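PDB 2ZNM: Thiol:disulfide interchange protein DsbA from Neisseria meningitidis serogroup B, which probably acts as a periplasmic thiol:disulfide oxidoreductase, a DsbA-like enzyme built on the thioredoxin fold. Local coordinates for residues A[42-47]-A[168-172]; A[51-55]-A[179-183]; A[81-87]-A[117-123]. All coordinates share one frame; numbering follows the deposited sequence.

From the N terminus, the chain passes through strand 24-30 into helix 42-50, where contact 1 begins. The next loop and turn, 51-55, form the first side of contact 2. The chain then runs through strand 55-61 into a series of helices. There contact 3 closes the shortest of the three loops, 30 residues, joining 81-87 to 117-123. It is nested inside the loops of both other contacts. Strands 153-156 and 160-162 follow. Helix 167-185 closes contact 1 with 168-172 and contact 2 with 179-183, so those two loops cross. Contacts 1 and 2 tie the beta-alpha-beta unit 24-61 to helix 167-185. Contact 3 lies within the helical insertion, its centre about 25 Å from that of contact 1.

Contact 1. Residues A[42-47]-A[168-172]; sequences PLLLKL and FDGGV
Leu43 and Phe168 both carry CG anti to the backbone N, with chi1 at -171° and -175°. This swings the end of each side chain closer to the other helix, and the two lie alongside each other, running in opposite senses. Phe168 meets the first turn of helix 42-50 with its ring edge. Its CE1 lies 3.8 Å from Leu43 N, a contact near the ring plane. That N is already bonded to the carboxylate of Asp41. Phe168 CZ comes 3.8 Å from Pro42 O, whose carbonyl accepts from Lys46 N. The aliphatic part of Lys46 borders the edge beyond CZ, with Lys46 CG 4.2 Å from Phe168 CE2. Deeper in, Leu43 CD1 sits 4.0 Å from Phe168 CE1. The same methyl packs against Val172, 3.9 Å from CG1. Leu47 completes the apolar row, its CD2 lying 4.4 Å from Val172 CB. No hydrogen bond joins the two segments. The short helix axes are 11.1 Å apart and cross at -41°. Leu43 and Leu47 also rest on the sheet, at Glu28 and Leu57. This is characteristic of the thioredoxin fold: the helix following the Cys34 and Cys37 region packs beside the C-terminal helix on one face of the sheet.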
loop_
_atom_site.group_PDB
_atom_site.type_symbol
_atom_site.label_atom_id
_atom_site.label_comp_id
_atom_site.label_asym_id
_atom_site.label_seq_id
_atom_site.Cartn_x
_atom_site.Cartn_y
_atom_site.Cartn_z
ATOM N N PRO A 42 9.700 -6.007 2.357
ATOM C CA PRO A 42 11.069 -5.758 1.846
ATOM C C PRO A 42 11.112 -5.008 0.501
ATOM O O PRO A 42 12.117 -4.363 0.198
ATOM C CB PRO A 42 11.670 -7.168 1.705
ATOM C CG PRO A 42 10.484 -8.104 1.666
ATOM C CD PRO A 42 9.376 -7.448 2.436
ATOM N N LEU A 43 10.037 -5.082 -0.289
ATOM C CA LEU A 43 9.968 -4.334 -1.559
ATOM C C LEU A 43 9.923 -2.815 -1.359
ATOM O O LEU A 43 10.664 -2.083 -2.020
ATOM C CB LEU A 43 8.797 -4.807 -2.436
ATOM C CG LEU A 43 8.783 -4.228 -3.855
ATOM C CD1 LEU A 43 9.888 -4.846 -4.701
ATOM C CD2 LEU A 43 7.426 -4.423 -4.522
ATOM N N LEU A 44 9.066 -2.350 -0.450
ATOM C CA LEU A 44 8.977 -0.920 -0.089
ATOM C C LEU A 44 10.285 -0.338 0.430
ATOM O O LEU A 44 10.657 0.787 0.079
ATOM C CB LEU A 44 7.882 -0.711 0.967
ATOM C CG LEU A 44 6.479 -0.258 0.549
ATOM C CD1 LEU A 44 6.209 -0.324 -0.966
ATOM C CD2 LEU A 44 5.411 -0.986 1.346
ATOM N N LEU A 45 10.968 -1.107 1.276
ATOM C CA LEU A 45 12.278 -0.740 1.806
ATOM C C LEU A 45 13.357 -0.611 0.704
ATOM O O LEU A 45 14.122 0.367 0.674
ATOM C CB LEU A 45 12.684 -1.744 2.898
ATOM C CG LEU A 45 13.820 -1.510 3.915
ATOM C CD1 LEU A 45 14.980 -2.434 3.678
ATOM C CD2 LEU A 45 14.295 -0.083 4.035
ATOM N N LYS A 46 13.405 -1.587 -0.200
ATOM C CA LYS A 46 14.353 -1.585 -1.299
ATOM C C LYS A 46 14.087 -0.440 -2.286
ATOM O O LYS A 46 15.012 0.227 -2.733
ATOM C CB LYS A 46 14.266 -2.913 -2.032
ATOM C CG LYS A 46 15.596 -3.551 -2.330
ATOM C CD LYS A 46 16.279 -2.947 -3.532
ATOM C CE LYS A 46 17.747 -3.359 -3.544
ATOM N NZ LYS A 46 17.931 -4.814 -3.807
ATOM N N LEU A 47 12.817 -0.244 -2.636
ATOM C CA LEU A 47 12.406 0.798 -3.562
ATOM C C LEU A 47 12.708 2.186 -3.005
ATOM O O LEU A 47 13.129 3.063 -3.739
ATOM C CB LEU A 47 10.918 0.661 -3.919
ATOM C CG LEU A 47 10.552 -0.449 -4.916
ATOM C CD1 LEU A 47 9.044 -0.555 -5.108
ATOM C CD2 LEU A 47 11.277 -0.285 -6.269
ATOM N N PHE A 168 11.692 -11.280 -7.278
ATOM C CA PHE A 168 11.850 -10.041 -6.507
ATOM C C PHE A 168 12.673 -9.003 -7.268
ATOM O O PHE A 168 12.152 -7.968 -7.664
ATOM C CB PHE A 168 12.485 -10.352 -5.135
ATOM C CG PHE A 168 12.585 -9.160 -4.209
ATOM C CD1 PHE A 168 11.537 -8.842 -3.352
ATOM C CD2 PHE A 168 13.735 -8.370 -4.187
ATOM C CE1 PHE A 168 11.623 -7.749 -2.494
ATOM C CE2 PHE A 168 13.836 -7.270 -3.336
ATOM C CZ PHE A 168 12.777 -6.962 -2.483
ATOM N N ASP A 169 13.947 -9.316 -7.483
ATOM C CA ASP A 169 14.944 -8.388 -8.030
ATOM C C ASP A 169 14.658 -7.979 -9.473
ATOM O O ASP A 169 15.024 -6.881 -9.896
ATOM C CB ASP A 169 16.321 -9.034 -7.953
ATOM C CG ASP A 169 16.310 -10.311 -7.136
ATOM O OD1 ASP A 169 16.042 -10.244 -5.915
ATOM O OD2 ASP A 169 16.543 -11.389 -7.721
ATOM N N GLY A 170 14.024 -8.880 -10.227
ATOM C CA GLY A 170 13.537 -8.575 -11.573
ATOM C C GLY A 170 12.420 -7.543 -11.504
ATOM O O GLY A 170 12.248 -6.733 -12.426
ATOM N N GLY A 171 11.670 -7.578 -10.399
ATOM C CA GLY A 171 10.635 -6.594 -10.106
ATOM C C GLY A 171 11.149 -5.175 -9.921
ATOM O O GLY A 171 10.598 -4.251 -10.521
ATOM N N VAL A 172 12.198 -4.992 -9.106
ATOM C CA VAL A 172 12.762 -3.647 -8.872
ATOM C C VAL A 172 13.330 -3.051 -10.163
ATOM O O VAL A 172 13.194 -1.853 -10.421
ATOM C CB VAL A 172 13.811 -3.568 -7.690
ATOM C CG1 VAL A 172 13.315 -4.303 -6.442
ATOM C CG2 VAL A 172 15.187 -4.059 -8.103
#

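Contact 2. Residues A[51-55]-A[179-183]; sequences LPSDA and VAKVR
Val179 fits as a bump against the turn at Pro52 and Ala55. This joins the C-terminal helix of the thioredoxin fold to the loop inside its beta-alpha-beta crossover. The crossover runs from strand 24-30 through helix 42-50 to strand 55-61. Residues 52-55 make a type I beta turn that leads into strand 55-61, with Ala55 the first residue of that strand. Val179 presents two methyl groups to the loop. CG1 enters the hollow between Pro52 and Ala55 and meets the outer corner of the proline ring, 3.6 Å from Pro52 CG. Ala55 CB forms the other wall of that hollow, 4.0 Å from Val179 CG1. The second methyl, Val179 CG2, leans on Leu51 CD2 at 4.2 Å. Ile24 and Val26 also touch Val179, so the sheet encloses the bump as well.

One helical turn later, Arg183 bends at chi3 (48°) and brings its guanidinium to Asp54. The edge of the guanidinium also passes Pro52, with NH1 3.8 Å from Pro52 CB. Beside this packing, Arg183 and Asp54 form a salt bridge. The carboxylate and guanidinium planes lie 7° apart. Of the guanidinium nitrogens, NH1 sits at the carboxylate, and the salt-bridge pair Arg183 NH1 and Asp54 OD1 is 2.7 Å apart. The hydrogen bond goes from Arg183 NH1 to the syn lone pair of Asp54 OD2, at 2.9 Å and 164°.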
loop_
_atom_site.group_PDB
_atom_site.type_symbol
_atom_site.label_atom_id
_atom_site.label_comp_id
_atom_site.label_asym_id
_atom_site.label_seq_id
_atom_site.Cartn_x
_atom_site.Cartn_y
_atom_site.Cartn_z
ATOM N N LEU A 51 14.952 3.715 -5.984
ATOM C CA LEU A 51 14.199 4.618 -6.859
ATOM C C LEU A 51 14.991 5.903 -7.151
ATOM O O LEU A 51 15.761 6.344 -6.307
ATOM C CB LEU A 51 12.837 4.954 -6.241
ATOM C CG LEU A 51 11.726 3.903 -6.335
ATOM C CD1 LEU A 51 10.507 4.366 -5.561
ATOM C CD2 LEU A 51 11.341 3.576 -7.774
ATOM N N PRO A 52 14.824 6.489 -8.359
ATOM C CA PRO A 52 15.424 7.810 -8.621
ATOM C C PRO A 52 14.798 8.926 -7.778
ATOM O O PRO A 52 13.746 8.736 -7.190
ATOM C CB PRO A 52 15.151 8.037 -10.116
ATOM C CG PRO A 52 13.998 7.165 -10.433
ATOM C CD PRO A 52 14.117 5.964 -9.544
ATOM N N SER A 53 15.457 10.075 -7.726
ATOM C CA SER A 53 15.036 11.211 -6.890
ATOM C C SER A 53 13.635 11.786 -7.182
ATOM O O SER A 53 13.004 12.337 -6.281
ATOM C CB SER A 53 16.076 12.339 -6.970
ATOM O OG SER A 53 17.346 11.899 -6.513
ATOM N N ASP A 54 13.173 11.663 -8.429
ATOM C CA ASP A 54 11.879 12.223 -8.863
ATOM C C ASP A 54 10.715 11.212 -8.792
ATOM O O ASP A 54 9.616 11.460 -9.311
ATOM C CB ASP A 54 12.003 12.837 -10.268
ATOM C CG ASP A 54 12.629 11.883 -11.281
ATOM O OD1 ASP A 54 13.102 10.796 -10.886
ATOM O OD2 ASP A 54 12.646 12.220 -12.483
ATOM N N ALA A 55 10.966 10.086 -8.120
ATOM C CA ALA A 55 9.968 9.038 -7.933
ATOM C C ALA A 55 9.566 8.979 -6.467
ATOM O O ALA A 55 10.389 9.242 -5.596
ATOM C CB ALA A 55 10.515 7.697 -8.398
ATOM N N VAL A 179 9.732 3.732 -14.451
ATOM C CA VAL A 179 9.870 5.119 -14.005
ATOM C C VAL A 179 10.626 5.934 -15.061
ATOM O O VAL A 179 10.278 7.090 -15.322
ATOM C CB VAL A 179 10.569 5.204 -12.619
ATOM C CG1 VAL A 179 10.922 6.636 -12.264
ATOM C CG2 VAL A 179 9.677 4.597 -11.536
ATOM N N ALA A 180 11.639 5.322 -15.678
ATOM C CA ALA A 180 12.395 5.962 -16.765
ATOM C C ALA A 180 11.564 6.088 -18.042
ATOM O O ALA A 180 11.752 7.025 -18.822
ATOM C CB ALA A 180 13.687 5.213 -17.038
ATOM N N LYS A 181 10.650 5.139 -18.244
ATOM C CA LYS A 181 9.696 5.173 -19.357
ATOM C C LYS A 181 8.707 6.334 -19.203
ATOM O O LYS A 181 8.481 7.097 -20.146
ATOM C CB LYS A 181 8.946 3.835 -19.464
ATOM C CG LYS A 181 8.006 3.710 -20.664
ATOM C CD LYS A 181 7.375 2.327 -20.724
ATOM C CE LYS A 181 6.289 2.238 -21.793
ATOM N NZ LYS A 181 6.838 2.214 -23.180
ATOM N N VAL A 182 8.132 6.456 -18.008
ATOM C CA VAL A 182 7.171 7.512 -17.684
ATOM C C VAL A 182 7.810 8.902 -17.792
ATOM O O VAL A 182 7.239 9.805 -18.406
ATOM C CB VAL A 182 6.509 7.267 -16.269
ATOM C CG1 VAL A 182 5.830 8.515 -15.731
ATOM C CG2 VAL A 182 5.513 6.111 -16.325
ATOM N N ARG A 183 8.998 9.058 -17.215
ATOM C CA ARG A 183 9.719 10.333 -17.216
ATOM C C ARG A 183 9.940 10.866 -18.632
ATOM O O ARG A 183 9.616 12.020 -18.925
ATOM C CB ARG A 183 11.056 10.187 -16.483
ATOM C CG ARG A 183 11.977 11.399 -16.552
ATOM C CD ARG A 183 13.103 11.280 -15.533
ATOM N NE ARG A 183 13.743 9.964 -15.569
ATOM C CZ ARG A 183 14.077 9.259 -14.495
ATOM N NH1 ARG A 183 13.819 9.727 -13.284
ATOM N NH2 ARG A 183 14.658 8.075 -14.634
#

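Contact 3. Residues A[81-87]-A[117-123]; sequences SGLKYQA and GFDGKKL
Ser81 meets Lys122 and Leu123 where the link between helices 69-81 and 84-97 meets the start of helix 120-127. These helices belong to the insertion that DsbA-like proteins carry in their thioredoxin fold. Ser81 OG is bonded back to Ala77 O and Val78 O of helix 69-81, and it rests 3.4 Å from Leu123 CD1. The carbonyl of Ser81 is passed by the aliphatic part of Lys122, with CE 3.5 Å from Ser81 O. Gly82 follows with a positive phi of 72° and forms a Schellman motif that turns the chain out of the helix.

Leu83, at the N-cap position of helix 84-97, points into the start of helix 120-127. Its CD1 lies 3.5 Å from Asp119 O and 3.9 Å from Leu123 CB. The starts of helices 84-97 and 120-127 thereby pack together through Leu83. Asp119 holds the N-cap position of that second helix. Its OD1 accepts from Lys122 N at 3.1 Å, the N lying well above the carboxylate plane.

Gln86 comes next, its CB lying beside Phe118 CB. Its carbonyl meets the ring obliquely, with Gln86 O 3.2 Å from Phe118 CD2. Phe118 CG lies between its own N and carbonyl carbon (chi1 62°), which lays the ring against the helix at Ala87. Ala87 CB makes a CH-pi contact, 4.0 Å from the Phe118 ring centroid and 4° off the normal.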
loop_
_atom_site.group_PDB
_atom_site.type_symbol
_atom_site.label_atom_id
_atom_site.label_comp_id
_atom_site.label_asym_id
_atom_site.label_seq_id
_atom_site.Cartn_x
_atom_site.Cartn_y
_atom_site.Cartn_z
ATOM N N SER A 81 -1.646 9.050 10.773
ATOM C CA SER A 81 -1.088 9.378 12.086
ATOM C C SER A 81 0.424 9.649 12.007
ATOM O O SER A 81 1.013 10.195 12.938
ATOM C CB SER A 81 -1.396 8.268 13.095
ATOM O OG SER A 81 -0.919 7.006 12.637
ATOM N N GLY A 82 1.030 9.289 10.879
ATOM C CA GLY A 82 2.474 9.352 10.710
ATOM C C GLY A 82 3.208 8.272 11.503
ATOM O O GLY A 82 4.343 8.468 11.914
ATOM N N LEU A 83 2.565 7.122 11.705
ATOM C CA LEU A 83 3.128 6.068 12.554
ATOM C C LEU A 83 3.515 4.789 11.797
ATOM O O LEU A 83 3.562 3.716 12.383
ATOM C CB LEU A 83 2.170 5.740 13.710
ATOM C CG LEU A 83 2.006 6.742 14.857
ATOM C CD1 LEU A 83 0.865 6.299 15.775
ATOM C CD2 LEU A 83 3.288 6.941 15.670
ATOM N N LYS A 84 3.813 4.906 10.509
ATOM C CA LYS A 84 4.129 3.739 9.690
ATOM C C LYS A 84 5.158 2.813 10.347
ATOM O O LYS A 84 4.872 1.644 10.594
ATOM C CB LYS A 84 4.575 4.156 8.284
ATOM C CG LYS A 84 3.443 4.627 7.367
ATOM C CD LYS A 84 3.922 4.739 5.915
ATOM C CE LYS A 84 2.965 5.580 5.033
ATOM N NZ LYS A 84 1.760 4.851 4.497
ATOM N N TYR A 85 6.336 3.343 10.672
ATOM C CA TYR A 85 7.439 2.496 11.164
ATOM C C TYR A 85 7.310 2.080 12.612
ATOM O O TYR A 85 7.923 1.105 13.027
ATOM C CB TYR A 85 8.802 3.151 10.895
ATOM C CG TYR A 85 8.906 3.662 9.481
ATOM C CD1 TYR A 85 8.780 2.789 8.398
ATOM C CD2 TYR A 85 9.086 5.020 9.221
ATOM C CE1 TYR A 85 8.847 3.255 7.100
ATOM C CE2 TYR A 85 9.150 5.496 7.920
ATOM C CZ TYR A 85 9.028 4.611 6.873
ATOM O OH TYR A 85 9.107 5.076 5.586
ATOM N N GLN A 86 6.521 2.821 13.379
ATOM C CA GLN A 86 6.307 2.508 14.795
ATOM C C GLN A 86 5.155 1.515 14.960
ATOM O O GLN A 86 5.123 0.762 15.928
ATOM C CB GLN A 86 6.003 3.782 15.597
ATOM C CG GLN A 86 7.156 4.784 15.750
ATOM C CD GLN A 86 7.477 5.562 14.473
ATOM O OE1 GLN A 86 8.623 5.980 14.260
ATOM N NE2 GLN A 86 6.471 5.770 13.626
ATOM N N ALA A 87 4.221 1.510 14.008
ATOM C CA ALA A 87 2.950 0.798 14.168
ATOM C C ALA A 87 2.717 -0.369 13.222
ATOM O O ALA A 87 2.147 -1.380 13.637
ATOM C CB ALA A 87 1.766 1.771 14.100
ATOM N N GLY A 117 4.670 -0.273 22.169
ATOM C CA GLY A 117 5.685 0.265 21.265
ATOM C C GLY A 117 5.362 1.518 20.471
ATOM O O GLY A 117 6.175 1.952 19.652
ATOM N N PHE A 118 4.181 2.097 20.690
ATOM C CA PHE A 118 3.767 3.313 19.981
ATOM C C PHE A 118 2.562 3.963 20.656
ATOM O O PHE A 118 1.846 3.302 21.411
ATOM C CB PHE A 118 3.484 3.030 18.490
ATOM C CG PHE A 118 2.368 2.056 18.250
ATOM C CD1 PHE A 118 1.040 2.481 18.255
ATOM C CD2 PHE A 118 2.642 0.709 18.008
ATOM C CE1 PHE A 118 -0.000 1.583 18.044
ATOM C CE2 PHE A 118 1.610 -0.200 17.780
ATOM C CZ PHE A 118 0.282 0.237 17.800
ATOM N N ASP A 119 2.364 5.257 20.388
ATOM C CA ASP A 119 1.198 6.022 20.846
ATOM C C ASP A 119 -0.059 5.486 20.177
ATOM O O ASP A 119 -0.349 5.802 19.016
ATOM C CB ASP A 119 1.369 7.504 20.493
ATOM C CG ASP A 119 0.521 8.432 21.366
ATOM O OD1 ASP A 119 -0.547 8.017 21.877
ATOM O OD2 ASP A 119 0.933 9.602 21.542
ATOM N N GLY A 120 -0.796 4.664 20.915
ATOM C CA GLY A 120 -2.008 4.044 20.403
ATOM C C GLY A 120 -3.155 5.034 20.373
ATOM O O GLY A 120 -4.069 4.908 19.551
ATOM N N LYS A 121 -3.090 6.012 21.278
ATOM C CA LYS A 121 -4.039 7.125 21.343
ATOM C C LYS A 121 -3.955 8.003 20.096
ATOM O O LYS A 121 -4.986 8.400 19.553
ATOM C CB LYS A 121 -3.806 7.964 22.604
ATOM C CG LYS A 121 -4.474 7.405 23.849
ATOM C CD LYS A 121 -4.028 8.102 25.127
ATOM C CE LYS A 121 -4.603 7.393 26.348
ATOM N NZ LYS A 121 -3.918 7.745 27.632
ATOM N N LYS A 122 -2.733 8.291 19.643
ATOM C CA LYS A 122 -2.518 9.062 18.408
ATOM C C LYS A 122 -3.020 8.319 17.173
ATOM O O LYS A 122 -3.619 8.913 16.277
ATOM C CB LYS A 122 -1.044 9.446 18.237
ATOM C CG LYS A 122 -0.758 10.186 16.942
ATOM C CD LYS A 122 0.650 10.730 16.880
ATOM C CE LYS A 122 0.710 11.933 15.939
ATOM N NZ LYS A 122 -0.128 13.088 16.414
ATOM N N LEU A 123 -2.770 7.014 17.142
ATOM C CA LEU A 123 -3.252 6.158 16.078
ATOM C C LEU A 123 -4.774 6.125 15.990
ATOM O O LEU A 123 -5.338 6.106 14.893
ATOM C CB LEU A 123 -2.728 4.737 16.276
ATOM C CG LEU A 123 -3.024 3.735 15.161
ATOM C CD1 LEU A 123 -2.559 4.284 13.824
ATOM C CD2 LEU A 123 -2.380 2.395 15.456
#